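PDB 4NHB: TRAP dicarboxylate transporter-DctP subunit from Desulfovibrio desulfuricans subsp. desulfuricans, which binds sn-glycerol-3-phosphate and probably delivers it in the periplasm to the membrane components of a TRAP transporter. Local coordinates for residues C90-G93 against T94-S97; M103-L106 against E107-M110; A261-R264 against S265-V269; S309-L312 against F313-V317. All blocks are in the same frame, centred on the assembly; numbering follows the deposited sequence.

Contact 1. Residues C90-G93 against T94-S97; sequences CATG and TQTS. With G3P (sn-glycerol-3-phosphate), chain P.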
loop_
_atom_site.group_PDB
_atom_site.type_symbol
_atom_site.label_atom_id
_atom_site.label_comp_id
_atom_site.label_asym_id
_atom_site.label_seq_id
_atom_site.Cartn_x
_atom_site.Cartn_y
_atom_site.Cartn_z
ATOM N N CYS A 90 -4.358 -7.138 10.726
ATOM C CA CYS A 90 -4.706 -5.890 10.038
ATOM C C CYS A 90 -4.023 -5.863 8.691
ATOM O O CYS A 90 -3.016 -6.529 8.508
ATOM C CB CYS A 90 -4.339 -4.640 10.865
ATOM S SG CYS A 90 -2.603 -4.278 11.099
ATOM N N ALA A 91 -4.618 -5.139 7.738
ATOM C CA ALA A 91 -4.009 -4.908 6.427
ATOM C C ALA A 91 -3.622 -3.439 6.339
ATOM O O ALA A 91 -4.470 -2.559 6.549
ATOM C CB ALA A 91 -5.003 -5.224 5.315
ATOM N N THR A 92 -2.360 -3.170 6.046
ATOM C CA THR A 92 -1.929 -1.799 5.859
ATOM C C THR A 92 -0.624 -1.787 5.076
ATOM O O THR A 92 -0.111 -2.869 4.687
ATOM C CB THR A 92 -1.861 -1.057 7.221
ATOM O OG1 THR A 92 -1.839 0.355 7.002
ATOM C CG2 THR A 92 -0.626 -1.426 8.026
ATOM N N GLY A 93 -0.101 -0.586 4.830
ATOM C CA GLY A 93 1.112 -0.411 4.082
ATOM C C GLY A 93 2.264 0.248 4.848
ATOM O O GLY A 93 2.609 -0.147 5.969
ATOM N N THR A 94 2.885 1.245 4.223
ATOM C CA THR A 94 4.098 1.828 4.799
ATOM C C THR A 94 3.819 2.742 6.008
ATOM O O THR A 94 4.733 3.449 6.508
ATOM C CB THR A 94 4.885 2.607 3.753
ATOM O OG1 THR A 94 4.002 3.559 3.150
ATOM C CG2 THR A 94 5.497 1.659 2.680
ATOM N N GLN A 95 2.562 2.749 6.456
ATOM C CA GLN A 95 2.186 3.311 7.749
ATOM C C GLN A 95 3.060 2.695 8.856
ATOM O O GLN A 95 3.394 3.328 9.850
ATOM C CB GLN A 95 0.706 3.045 8.035
ATOM C CG GLN A 95 -0.326 3.820 7.134
ATOM C CD GLN A 95 -0.559 3.160 5.758
ATOM O OE1 GLN A 95 0.210 2.295 5.312
ATOM N NE2 GLN A 95 -1.622 3.567 5.098
ATOM N N THR A 96 3.438 1.439 8.673
ATOM C CA THR A 96 4.222 0.747 9.687
ATOM C C THR A 96 5.662 1.197 9.677
ATOM O O THR A 96 6.459 0.757 10.521
ATOM C CB THR A 96 4.180 -0.786 9.486
ATOM O OG1 THR A 96 4.707 -1.074 8.199
ATOM C CG2 THR A 96 2.753 -1.321 9.565
ATOM N N SER A 97 6.019 2.081 8.743
ATOM C CA SER A 97 7.300 2.770 8.826
ATOM C C SER A 97 7.448 3.576 10.121
ATOM O O SER A 97 8.556 3.930 10.476
ATOM C CB SER A 97 7.550 3.668 7.600
ATOM O OG SER A 97 6.681 4.784 7.553
HETATM O O1 G3P P . 1.151 2.162 1.858
HETATM C C1 G3P P . 0.865 3.498 2.151
HETATM C C2 G3P P . -0.388 3.946 1.388
HETATM O O2 G3P P . -1.465 3.125 1.749
HETATM C C3 G3P P . -0.703 5.409 1.739
HETATM O O1P G3P P . -1.401 5.989 0.684
HETATM O O4P G3P P . -3.442 4.668 0.810
HETATM O O2P G3P P . -3.290 6.832 2.140
HETATM O O3P G3P P . -3.544 6.915 -0.339
HETATM P P G3P P . -3.017 6.108 0.844
#
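The C-terminal end of strand 89-92 in this TRAP solute-binding protein breaks at G93 into a 3-10 turn, and the turn forms part of the sn-glycerol-3-phosphate pocket. The turn is fastened by T96 N, which donates to G93 O at 3.2 Å in an almost straight bond (179°). A glycine suits the break: with no side chain, G93 lets its CA come within 3.4 Å of G3P O1. The next amide, T94 N, gives its hydrogen to G3P O1 at 3.1 Å. Q95 bends at chi2 (81°), which turns its amide back toward G93; there Q95 OE1 takes a weak bond from G93 N at 2.9 Å. The other branch, Q95 NE2, is hydrogen-bonded to E75 and makes a long, weak bond to G3P O2, so a glutamine serves both a backbone donor and acceptors. The methyls T92 CG2 and T96 CG2 meet at 3.7 Å, while T96 OG1 bonds Y241. Threonine fits there because it offers a methyl and a hydroxyl together. S97 OG reaches back 2.6 Å to T94 O, nearly along the C=O axis, and S97 N donates to the same oxygen.

Contact 2. Residues M103-L106 against E107-M110; sequences MAML and ETPM. With G3P (sn-glycerol-3-phosphate), chain P.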
loop_
_atom_site.group_PDB
_atom_site.type_symbol
_atom_site.label_atom_id
_atom_site.label_comp_id
_atom_site.label_asym_id
_atom_site.label_seq_id
_atom_site.Cartn_x
_atom_site.Cartn_y
_atom_site.Cartn_z
ATOM N N MET A 103 10.534 -0.254 6.623
ATOM C CA MET A 103 9.226 -0.563 5.995
ATOM C C MET A 103 8.868 0.460 4.938
ATOM O O MET A 103 8.183 0.136 3.952
ATOM C CB MET A 103 8.127 -0.654 7.039
ATOM C CG MET A 103 8.338 -1.706 8.090
ATOM S SD MET A 103 8.530 -3.346 7.402
ATOM C CE MET A 103 6.955 -4.121 7.709
ATOM N N ALA A 104 9.311 1.705 5.134
ATOM C CA ALA A 104 9.083 2.751 4.129
ATOM C C ALA A 104 9.611 2.330 2.775
ATOM O O ALA A 104 9.045 2.678 1.755
ATOM C CB ALA A 104 9.735 4.060 4.543
ATOM N N MET A 105 10.704 1.581 2.769
ATOM C CA MET A 105 11.340 1.196 1.513
ATOM C C MET A 105 10.547 0.194 0.655
ATOM O O MET A 105 10.904 -0.005 -0.499
ATOM C CB MET A 105 12.757 0.696 1.779
ATOM C CG MET A 105 13.640 1.782 2.404
ATOM S SD MET A 105 15.415 1.404 2.409
ATOM C CE MET A 105 15.841 1.875 0.771
ATOM N N LEU A 106 9.479 -0.383 1.211
ATOM C CA LEU A 106 8.515 -1.165 0.428
ATOM C C LEU A 106 7.969 -0.314 -0.723
ATOM O O LEU A 106 7.619 -0.842 -1.775
ATOM C CB LEU A 106 7.369 -1.687 1.308
ATOM C CG LEU A 106 7.740 -2.807 2.323
ATOM C CD1 LEU A 106 6.673 -3.069 3.416
ATOM C CD2 LEU A 106 8.023 -4.094 1.623
ATOM N N GLU A 107 7.902 1.005 -0.510
ATOM C CA GLU A 107 7.397 1.948 -1.511
ATOM C C GLU A 107 8.450 2.987 -1.986
ATOM O O GLU A 107 8.120 4.113 -2.287
ATOM C CB GLU A 107 6.117 2.629 -0.968
ATOM C CG GLU A 107 4.997 1.649 -0.732
ATOM C CD GLU A 107 3.691 2.251 -0.228
ATOM O OE1 GLU A 107 3.698 3.386 0.306
ATOM O OE2 GLU A 107 2.642 1.551 -0.360
ATOM N N THR A 108 9.712 2.557 -2.076
ATOM C CA THR A 108 10.830 3.388 -2.576
ATOM C C THR A 108 10.467 3.977 -3.911
ATOM O O THR A 108 10.146 3.241 -4.866
ATOM C CB THR A 108 12.115 2.525 -2.746
ATOM O OG1 THR A 108 12.495 1.979 -1.491
ATOM C CG2 THR A 108 13.285 3.323 -3.332
ATOM N N PRO A 109 10.452 5.320 -4.002
ATOM C CA PRO A 109 10.048 5.884 -5.284
ATOM C C PRO A 109 11.020 5.505 -6.394
ATOM O O PRO A 109 12.207 5.405 -6.140
ATOM C CB PRO A 109 10.057 7.390 -5.020
ATOM C CG PRO A 109 9.807 7.519 -3.541
ATOM C CD PRO A 109 10.497 6.337 -2.936
ATOM N N MET A 110 10.512 5.268 -7.587
ATOM C CA MET A 110 11.372 5.012 -8.746
ATOM C C MET A 110 12.208 3.753 -8.620
ATOM O O MET A 110 13.281 3.667 -9.213
ATOM C CB MET A 110 12.349 6.181 -8.931
ATOM C CG MET A 110 11.698 7.522 -8.960
ATOM S SD MET A 110 10.417 7.556 -10.207
ATOM C CE MET A 110 11.178 6.665 -11.570
HETATM O O1 G3P P . 1.151 2.162 1.858
HETATM C C1 G3P P . 0.865 3.498 2.151
HETATM C C2 G3P P . -0.388 3.946 1.388
HETATM O O2 G3P P . -1.465 3.125 1.749
HETATM C C3 G3P P . -0.703 5.409 1.739
HETATM O O1P G3P P . -1.401 5.989 0.684
HETATM O O4P G3P P . -3.442 4.668 0.810
HETATM O O2P G3P P . -3.290 6.832 2.140
HETATM O O3P G3P P . -3.544 6.915 -0.339
HETATM P P G3P P . -3.017 6.108 0.844
#
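M105 O is gripped by two donors of T108: the hydroxyl T108 OG1 at 2.7 Å and, more weakly, the amide T108 N at 3.2 Å. The hydroxyl comes in from the side of the carbonyl, with a C=O...OG1 angle of 113° and a tilt of 18° from its plane. T108 OG1 stands beside its own backbone N (chi1 -61°), so hydroxyl and amide face the same oxygen; threonine is well suited to close a turn in this way while its methyl remains available for packing. The side chains of M105 and T108 run side by side in the same direction, and M105 CB lies 3.5 Å from T108 OG1.

E107 N donates to A104 O at 3.0 Å from above the carbonyl plane, an i to i+3 bond one step before that of T108. From this turn E107 reaches out, extended beyond CG, into the ligand pocket, where G3P O1 donates to E107 OE2 at 2.7 Å. A glutamate suits the place because its carboxylate can accept from a ligand hydroxyl and from protein donors together: I237 N also bonds E107 OE2, while Y178 OH and T94 OG1 bond E107 OE1. These bonds should fix the rotation of the buried carboxylate.

The turn lies in the connection between strand 89-92 and helix 115-122. L106 packs on helix 125-131, whereas M105 and T108 face helices 311-316 and 320-329.

Contact 3. Residues A261-R264 against S265-V269; sequences AAKR and SADDV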
loop_
_atom_site.group_PDB
_atom_site.type_symbol
_atom_site.label_atom_id
_atom_site.label_comp_id
_atom_site.label_asym_id
_atom_site.label_seq_id
_atom_site.Cartn_x
_atom_site.Cartn_y
_atom_site.Cartn_z
ATOM N N ALA A 261 -2.492 -19.364 3.432
ATOM C CA ALA A 261 -3.594 -18.462 3.068
ATOM C C ALA A 261 -3.099 -17.052 2.730
ATOM O O ALA A 261 -3.565 -16.451 1.757
ATOM C CB ALA A 261 -4.627 -18.418 4.154
ATOM N N ALA A 262 -2.120 -16.549 3.472
ATOM C CA ALA A 262 -1.548 -15.219 3.152
ATOM C C ALA A 262 -0.820 -15.251 1.819
ATOM O O ALA A 262 -0.930 -14.311 1.023
ATOM C CB ALA A 262 -0.624 -14.734 4.235
ATOM N N LYS A 263 -0.110 -16.341 1.540
ATOM C CA LYS A 263 0.653 -16.421 0.309
ATOM C C LYS A 263 -0.301 -16.510 -0.876
ATOM O O LYS A 263 -0.150 -15.797 -1.873
ATOM C CB LYS A 263 1.602 -17.620 0.321
ATOM C CG LYS A 263 2.396 -17.843 -0.983
ATOM C CD LYS A 263 2.996 -16.530 -1.571
ATOM C CE LYS A 263 4.329 -16.753 -2.334
ATOM N NZ LYS A 263 4.253 -16.559 -3.824
ATOM N N ARG A 264 -1.284 -17.386 -0.777
ATOM C CA ARG A 264 -2.244 -17.557 -1.872
ATOM C C ARG A 264 -3.016 -16.255 -2.176
ATOM O O ARG A 264 -3.204 -15.886 -3.335
ATOM C CB ARG A 264 -3.232 -18.698 -1.577
ATOM C CG ARG A 264 -2.604 -20.041 -1.225
ATOM C CD ARG A 264 -2.794 -21.117 -2.320
ATOM N NE ARG A 264 -4.185 -21.368 -2.734
ATOM C CZ ARG A 264 -5.003 -22.293 -2.210
ATOM N NH1 ARG A 264 -4.615 -23.060 -1.202
ATOM N NH2 ARG A 264 -6.243 -22.426 -2.680
ATOM N N SER A 265 -3.482 -15.590 -1.122
ATOM C CA SER A 265 -4.180 -14.342 -1.242
ATOM C C SER A 265 -3.297 -13.268 -1.913
ATOM O O SER A 265 -3.727 -12.599 -2.840
ATOM C CB SER A 265 -4.637 -13.863 0.131
ATOM O OG SER A 265 -5.155 -12.586 -0.048
ATOM N N ALA A 266 -2.049 -13.124 -1.467
ATOM C CA ALA A 266 -1.138 -12.167 -2.089
ATOM C C ALA A 266 -0.951 -12.490 -3.559
ATOM O O ALA A 266 -0.974 -11.604 -4.440
ATOM C CB ALA A 266 0.196 -12.216 -1.384
ATOM N N ASP A 267 -0.746 -13.763 -3.840
ATOM C CA ASP A 267 -0.555 -14.224 -5.229
ATOM C C ASP A 267 -1.754 -13.834 -6.137
ATOM O O ASP A 267 -1.569 -13.407 -7.291
ATOM C CB ASP A 267 -0.261 -15.743 -5.249
ATOM C CG ASP A 267 1.200 -16.065 -4.861
ATOM O OD1 ASP A 267 1.997 -15.140 -4.566
ATOM O OD2 ASP A 267 1.581 -17.246 -4.827
ATOM N N ASP A 268 -2.959 -13.928 -5.605
ATOM C CA ASP A 268 -4.171 -13.571 -6.343
ATOM C C ASP A 268 -4.178 -12.081 -6.675
ATOM O O ASP A 268 -4.524 -11.671 -7.777
ATOM C CB ASP A 268 -5.398 -13.900 -5.506
ATOM C CG ASP A 268 -5.683 -15.416 -5.423
ATOM O OD1 ASP A 268 -5.086 -16.191 -6.181
ATOM O OD2 ASP A 268 -6.503 -15.812 -4.585
ATOM N N VAL A 269 -3.796 -11.262 -5.692
ATOM C CA VAL A 269 -3.833 -9.803 -5.858
ATOM C C VAL A 269 -2.773 -9.344 -6.880
ATOM O O VAL A 269 -3.051 -8.468 -7.754
ATOM C CB VAL A 269 -3.621 -9.086 -4.535
ATOM C CG1 VAL A 269 -3.516 -7.598 -4.765
ATOM C CG2 VAL A 269 -4.749 -9.420 -3.519
#
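The flat carboxylate of D267 has K263 O over one face, 3.3 Å from D267 CG, and K263 NZ at its oxygen-bearing edge, 2.8 Å from D267 OD1 and 2.9 Å from D267 OD2. The bond to OD1 uses the syn lone pair, the side of the other oxygen, and the one to OD2 is weak. Together they make an i to i+4 salt bridge on a helix surface. K263 starts with CG anti to the backbone N (chi1 176°) and then bends repeatedly; its methylene K263 CD stands out of the carboxylate plane, on the same side as K263 O, 3.4 Å from D267 OD1. A lysine has the length and flexibility for this, and a shorter aspartate can stay close to the backbone. R119 adds a second salt bridge to D267 OD1, although the acidic E123 is also near.

Another flat group, the guanidinium of R264, takes part in a cation-pi contact with Y53, and D268 bonds the hydroxyl of that tyrosine. Beneath the side chains the helix is regular: S265 N meets A261 O at 3.0 Å, and D268 N meets R264 O at the same distance.

A261 and S265, both small, lie against helix 42-57, where S265 OG bonds G46 O, while A262 and A266 border the loop residues L143 and N144, and V269 packs on strand 146-155.

Contact 4. Residues S309-L312 against F313-V317; sequences SWKL and FYDTV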
loop_
_atom_site.group_PDB
_atom_site.type_symbol
_atom_site.label_atom_id
_atom_site.label_comp_id
_atom_site.label_asym_id
_atom_site.label_seq_id
_atom_site.Cartn_x
_atom_site.Cartn_y
_atom_site.Cartn_z
ATOM N N SER A 309 14.763 11.877 -3.039
ATOM C CA SER A 309 14.003 11.468 -1.869
ATOM C C SER A 309 14.620 10.248 -1.178
ATOM O O SER A 309 14.306 9.978 -0.032
ATOM C CB SER A 309 12.517 11.210 -2.220
ATOM O OG SER A 309 12.335 10.212 -3.220
ATOM N N TRP A 310 15.504 9.521 -1.858
ATOM C CA TRP A 310 16.168 8.396 -1.206
ATOM C C TRP A 310 17.062 8.821 -0.032
ATOM O O TRP A 310 17.403 7.988 0.809
ATOM C CB TRP A 310 16.974 7.564 -2.207
ATOM C CG TRP A 310 16.134 6.909 -3.276
ATOM C CD1 TRP A 310 14.790 7.095 -3.497
ATOM C CD2 TRP A 310 16.583 5.996 -4.279
ATOM N NE1 TRP A 310 14.381 6.330 -4.568
ATOM C CE2 TRP A 310 15.464 5.642 -5.056
ATOM C CE3 TRP A 310 17.819 5.424 -4.579
ATOM C CZ2 TRP A 310 15.555 4.757 -6.130
ATOM C CZ3 TRP A 310 17.906 4.550 -5.634
ATOM C CH2 TRP A 310 16.782 4.224 -6.402
ATOM N N LYS A 311 17.446 10.097 0.050
ATOM C CA LYS A 311 18.220 10.532 1.214
ATOM C C LYS A 311 17.432 10.190 2.469
ATOM O O LYS A 311 17.994 9.784 3.487
ATOM C CB LYS A 311 18.527 12.037 1.184
ATOM C CG LYS A 311 19.161 12.573 2.479
ATOM C CD LYS A 311 19.252 14.116 2.486
ATOM C CE LYS A 311 19.474 14.726 3.899
ATOM N NZ LYS A 311 20.726 14.244 4.581
ATOM N N LEU A 312 16.110 10.338 2.397
ATOM C CA LEU A 312 15.293 9.979 3.539
ATOM C C LEU A 312 15.674 8.581 4.036
ATOM O O LEU A 312 15.762 8.356 5.240
ATOM C CB LEU A 312 13.788 10.027 3.199
ATOM C CG LEU A 312 12.883 9.301 4.199
ATOM C CD1 LEU A 312 13.011 9.996 5.543
ATOM C CD2 LEU A 312 11.403 9.248 3.728
ATOM N N PHE A 313 15.914 7.634 3.120
ATOM C CA PHE A 313 16.179 6.264 3.529
ATOM C C PHE A 313 17.632 6.087 4.031
ATOM O O PHE A 313 17.896 5.348 4.994
ATOM C CB PHE A 313 15.957 5.278 2.372
ATOM C CG PHE A 313 14.608 5.378 1.703
ATOM C CD1 PHE A 313 13.454 5.367 2.426
ATOM C CD2 PHE A 313 14.515 5.490 0.335
ATOM C CE1 PHE A 313 12.222 5.447 1.793
ATOM C CE2 PHE A 313 13.282 5.561 -0.289
ATOM C CZ PHE A 313 12.152 5.552 0.447
ATOM N N TYR A 314 18.565 6.709 3.330
ATOM C CA TYR A 314 19.961 6.649 3.744
ATOM C C TYR A 314 20.101 7.235 5.160
ATOM O O TYR A 314 20.835 6.684 6.002
ATOM C CB TYR A 314 20.820 7.398 2.755
ATOM C CG TYR A 314 21.023 6.694 1.423
ATOM C CD1 TYR A 314 21.694 5.481 1.353
ATOM C CD2 TYR A 314 20.606 7.283 0.237
ATOM C CE1 TYR A 314 21.928 4.852 0.129
ATOM C CE2 TYR A 314 20.816 6.664 -0.974
ATOM C CZ TYR A 314 21.487 5.452 -1.020
ATOM O OH TYR A 314 21.702 4.858 -2.234
ATOM N N ASP A 315 19.346 8.313 5.424
ATOM C CA ASP A 315 19.338 8.960 6.735
ATOM C C ASP A 315 18.711 8.071 7.794
ATOM O O ASP A 315 19.193 8.013 8.918
ATOM C CB ASP A 315 18.530 10.244 6.693
ATOM C CG ASP A 315 19.234 11.381 5.978
ATOM O OD1 ASP A 315 20.411 11.268 5.572
ATOM O OD2 ASP A 315 18.570 12.411 5.805
ATOM N N THR A 316 17.613 7.396 7.446
ATOM C CA THR A 316 16.798 6.696 8.451
ATOM C C THR A 316 16.960 5.174 8.542
ATOM O O THR A 316 16.643 4.573 9.579
ATOM C CB THR A 316 15.287 6.957 8.238
ATOM O OG1 THR A 316 14.916 6.651 6.881
ATOM C CG2 THR A 316 14.936 8.420 8.559
ATOM N N VAL A 317 17.423 4.545 7.464
ATOM C CA VAL A 317 17.518 3.078 7.412
ATOM C C VAL A 317 18.971 2.629 7.318
ATOM O O VAL A 317 19.632 2.914 6.309
ATOM C CB VAL A 317 16.790 2.520 6.190
ATOM C CG1 VAL A 317 16.792 0.964 6.214
ATOM C CG2 VAL A 317 15.368 3.049 6.138
#
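After S309, whose hydroxyl bonds G306 O in the preceding turn, comes W310 with a shared carbonyl: Y314 N approaches nearly head-on at 3.1 Å from W310 O, and F313 N arrives from above the carbonyl plane. The indole of W310 and the ring of F313 meet obliquely, their planes at 44°, with W310 CD1 3.9 Å from F313 CE2. W310 CB also lies 4.1 Å from Y314 CE2, so the tryptophan lends both the breadth of its indole and the base of its side chain to apolar packing.

K311 forms the outer, solvent-facing side. Its chain leaves anti to the backbone N (chi1 172°) and turns only at the tip, placing K311 NZ 3.2 Å from D315 OD1, on the syn lone pair, with a weaker bond to OD2. Such an i to i+4 ion pair suits an exposed helix face. L312 then supplies a carbonyl that T316 grips twice, from opposite faces of its plane: T316 OG1 lies 2.5 Å from L312 O, and T316 N lies 3.0 Å from it. The threonine hydroxyl thus reinforces the last helical turn before V317 leaves helical geometry.

Helix 311-316 has neighbours on several sides: L312 touches helix 176-184, W310 and Y314 lie on helix 320-329, and F313 packs against M105 of the loop following strand 89-92.

Along the chain the four contacts follow in order, and three form a connected path from the ligand outwards. Contacts 1 and 2, centres about 12 Å apart, both touch sn-glycerol-3-phosphate and belong to the one connection that leaves strand 89-92; T94 OG1 and E107 OE1 join them. Contact 4 lies behind contact 2, centres about 10 Å apart, tied to it by W310 NE1 and P109 O, so helix 311-316, near the C-terminus, backs the loop carrying a ligand-binding glutamate. Contact 3 touches none of the others: its centre is about 17 Å from that of contact 1 and about 30 Å from that of contact 4, and it joins helix 252-286 to helix 42-57 and strand 146-155.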